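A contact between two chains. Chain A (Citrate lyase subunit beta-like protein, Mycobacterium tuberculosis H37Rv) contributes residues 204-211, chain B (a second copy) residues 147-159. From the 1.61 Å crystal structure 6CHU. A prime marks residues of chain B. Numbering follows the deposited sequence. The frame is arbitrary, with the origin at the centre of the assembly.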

# COMPACT_ATOMS: atom_id res chain seq x y z
N ARG A 204 9.85 -18.68 2.09
CA ARG A 204 10.87 -18.03 2.91
C ARG A 204 10.56 -16.55 3.09
O ARG A 204 10.66 -16.02 4.20
CB ARG A 204 12.26 -18.22 2.29
CG ARG A 204 12.87 -19.59 2.52
CD ARG A 204 14.28 -19.60 1.95
NE ARG A 204 14.94 -20.89 2.11
CZ ARG A 204 16.02 -21.26 1.43
NH1 ARG A 204 16.56 -20.43 0.54
NH2 ARG A 204 16.57 -22.45 1.63
N ASP A 205 10.20 -15.88 2.00
CA ASP A 205 9.80 -14.47 2.07
C ASP A 205 8.63 -14.28 3.02
O ASP A 205 8.61 -13.35 3.84
CB ASP A 205 9.42 -13.96 0.68
CG ASP A 205 10.62 -13.55 -0.16
OD1 ASP A 205 11.78 -13.74 0.27
OD2 ASP A 205 10.38 -13.03 -1.28
N ALA A 206 7.63 -15.16 2.93
CA ALA A 206 6.43 -15.02 3.74
C ALA A 206 6.75 -15.23 5.22
O ALA A 206 6.33 -14.43 6.07
CB ALA A 206 5.37 -16.01 3.26
N ALA A 207 7.55 -16.26 5.53
CA ALA A 207 7.91 -16.53 6.92
C ALA A 207 8.76 -15.41 7.50
O ALA A 207 8.65 -15.08 8.69
CB ALA A 207 8.66 -17.87 7.01
N ALA A 208 9.62 -14.81 6.67
CA ALA A 208 10.52 -13.78 7.17
C ALA A 208 9.76 -12.53 7.64
O ALA A 208 10.25 -11.83 8.54
CB ALA A 208 11.52 -13.40 6.09
N VAL A 209 8.61 -12.22 7.03
CA VAL A 209 7.85 -11.02 7.40
C VAL A 209 6.70 -11.33 8.35
O VAL A 209 5.98 -10.41 8.76
CB VAL A 209 7.31 -10.28 6.16
CG1 VAL A 209 8.48 -9.86 5.26
CG2 VAL A 209 6.27 -11.11 5.39
N GLY A 210 6.49 -12.60 8.70
CA GLY A 210 5.53 -12.95 9.73
C GLY A 210 4.21 -13.53 9.26
O GLY A 210 3.26 -13.56 10.06
N PHE A 211 4.10 -13.97 8.02
CA PHE A 211 2.97 -14.82 7.69
C PHE A 211 3.02 -16.05 8.59
O PHE A 211 4.10 -16.48 9.02
CB PHE A 211 2.98 -15.23 6.21
CG PHE A 211 2.35 -14.21 5.29
CD1 PHE A 211 0.98 -14.19 5.10
CD2 PHE A 211 3.13 -13.26 4.64
CE1 PHE A 211 0.38 -13.26 4.26
CE2 PHE A 211 2.55 -12.32 3.79
CZ PHE A 211 1.17 -12.32 3.60
N LEU B 147 8.58 -3.41 13.39
CA LEU B 147 7.48 -3.84 12.54
C LEU B 147 7.56 -5.35 12.30
O LEU B 147 6.61 -6.09 12.56
CB LEU B 147 7.49 -3.07 11.22
CG LEU B 147 6.48 -3.56 10.18
CD1 LEU B 147 5.07 -3.28 10.64
CD2 LEU B 147 6.75 -2.95 8.80
N ILE B 148 8.72 -5.82 11.84
CA ILE B 148 8.87 -7.25 11.56
C ILE B 148 8.77 -8.06 12.84
O ILE B 148 8.21 -9.16 12.85
CB ILE B 148 10.21 -7.50 10.83
CG1 ILE B 148 10.18 -6.85 9.45
CG2 ILE B 148 10.54 -9.01 10.79
CD1 ILE B 148 9.21 -7.47 8.49
N ALA B 149 9.35 -7.56 13.93
CA ALA B 149 9.32 -8.32 15.18
C ALA B 149 7.88 -8.54 15.63
O ALA B 149 7.48 -9.66 15.96
CB ALA B 149 10.10 -7.59 16.26
N THR B 150 7.08 -7.47 15.64
CA THR B 150 5.71 -7.57 16.12
C THR B 150 4.80 -8.28 15.13
O THR B 150 3.78 -8.84 15.53
CB THR B 150 5.16 -6.19 16.48
OG1 THR B 150 5.22 -5.32 15.34
CG2 THR B 150 5.99 -5.56 17.61
N LEU B 151 5.15 -8.28 13.84
CA LEU B 151 4.45 -9.13 12.88
C LEU B 151 4.69 -10.61 13.14
O LEU B 151 3.88 -11.44 12.71
CB LEU B 151 4.88 -8.79 11.44
CG LEU B 151 4.36 -7.48 10.85
CD1 LEU B 151 5.06 -7.15 9.52
CD2 LEU B 151 2.85 -7.52 10.64
N GLY B 152 5.77 -10.96 13.83
CA GLY B 152 6.15 -12.34 14.03
C GLY B 152 7.20 -12.86 13.06
O GLY B 152 7.39 -14.07 12.99
N GLY B 153 7.86 -11.97 12.31
CA GLY B 153 8.84 -12.37 11.33
C GLY B 153 10.25 -12.35 11.90
O GLY B 153 10.47 -12.21 13.10
N SER B 154 11.22 -12.48 10.99
CA SER B 154 12.61 -12.67 11.39
C SER B 154 13.62 -11.77 10.69
O SER B 154 14.78 -11.74 11.10
CB SER B 154 13.03 -14.13 11.16
OG SER B 154 12.83 -14.50 9.81
N SER B 155 13.22 -11.04 9.64
CA SER B 155 14.14 -10.08 9.03
C SER B 155 13.35 -9.07 8.21
O SER B 155 12.33 -9.41 7.59
CB SER B 155 15.20 -10.76 8.16
OG SER B 155 14.62 -11.41 7.05
N SER B 156 13.82 -7.83 8.22
CA SER B 156 13.20 -6.76 7.46
C SER B 156 13.79 -6.59 6.07
O SER B 156 13.20 -5.89 5.24
CB SER B 156 13.32 -5.44 8.22
OG SER B 156 14.68 -5.17 8.48
N ARG B 157 14.95 -7.19 5.80
CA ARG B 157 15.67 -7.00 4.54
C ARG B 157 15.99 -8.33 3.88
O ARG B 157 16.25 -9.33 4.56
CB ARG B 157 16.98 -6.23 4.76
CG ARG B 157 16.76 -4.80 5.22
CD ARG B 157 18.07 -4.12 5.62
NE ARG B 157 17.81 -2.85 6.31
CZ ARG B 157 17.66 -1.68 5.70
NH1 ARG B 157 17.75 -1.61 4.37
NH2 ARG B 157 17.44 -0.58 6.41
N ARG B 158 15.99 -8.32 2.55
CA ARG B 158 16.45 -9.47 1.79
C ARG B 158 17.97 -9.59 1.88
O ARG B 158 18.65 -8.76 2.49
CB ARG B 158 16.04 -9.36 0.32
CG ARG B 158 14.60 -9.05 0.09
CD ARG B 158 14.28 -9.17 -1.39
NE ARG B 158 12.92 -8.71 -1.66
CZ ARG B 158 11.82 -9.40 -1.38
NH1 ARG B 158 11.92 -10.61 -0.83
NH2 ARG B 158 10.63 -8.90 -1.66
N ALA B 159 18.51 -10.62 1.22
CA ALA B 159 19.94 -10.88 1.27
C ALA B 159 20.75 -9.72 0.70
O ALA B 159 21.83 -9.40 1.21
CB ALA B 159 20.26 -12.17 0.52
O HOH W 1 8.84 -10.55 -1.27

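This contact is a meeting of two helix ends, packed backbone to backbone through glycines, pinned by one shared carbonyl and flanked by a salt bridge. It illustrates a general principle: where a helix finishes, its last carbonyls lose their partners in the next turn and become available to another chain. The helices that lead into the contact run nearly at right angles, 95° between their directions, and their axes come no closer than 10.0 Å, so the intimate part of the contact lies where the chains leave them.

Both helices finish in a Schellman motif, with Gly210 and Gly152′ as the residues that turn out of helical geometry at positive phi. At those backbone angles a CB would jam against the preceding carbonyl oxygen, so glycine suits both places for local reasons. Gly210 has a second reason: a CB there would also lie 2.6 Å from Leu151′ O. Gly153′ has ordinary backbone angles, and its need for glycine comes from the partner, since a CB would fall 2.2 Å from Ala208 O. With no side chains between them, Gly210 CA and Gly153′ CA approach to 3.7 Å.

The carbonyl of Ala208 is the hub. Its oxygen accepts a short hydrogen bond from Ser154′ N (2.7 Å) and a longer but straighter one from Ser155′ N (3.3 Å, 169° at the hydrogen), while Gly153′ CA adds a CA-H...O contact to Ala208 O at 3.2 Å. The small CB of Ala208 fits beside the serines, 3.8 Å from Ser155′ OG; that hydroxyl is hydrogen-bonded elsewhere in the structure.

Next to this polar hub lies a small apolar patch. Val209 points away overall, yet its CG1 reaches within 4.1 Å of Ile148′ CD1, the m, m rotamer of the isoleucine bringing its end nearer than its sideways CB would suggest. Leu151′ points toward the partner, its CB 3.3 Å from Val209 O. That oxygen is buried by the contact without a polar partner.

At the other end of the contact, Arg158′ and Asp205 span an 8.3 Å gap between their CA atoms. Each CB points sideways, but the side chains converge, and Arg158′ NH1 donates to Asp205 OD2 at 2.9 Å in a salt bridge at the guanidinium edge. Water 1 reinforces the pair, donating to Asp205 OD2 (2.9 Å) and accepting from Arg158′ NH2 (2.5 Å). Altogether the stretches bury 381 Å², counting both sides.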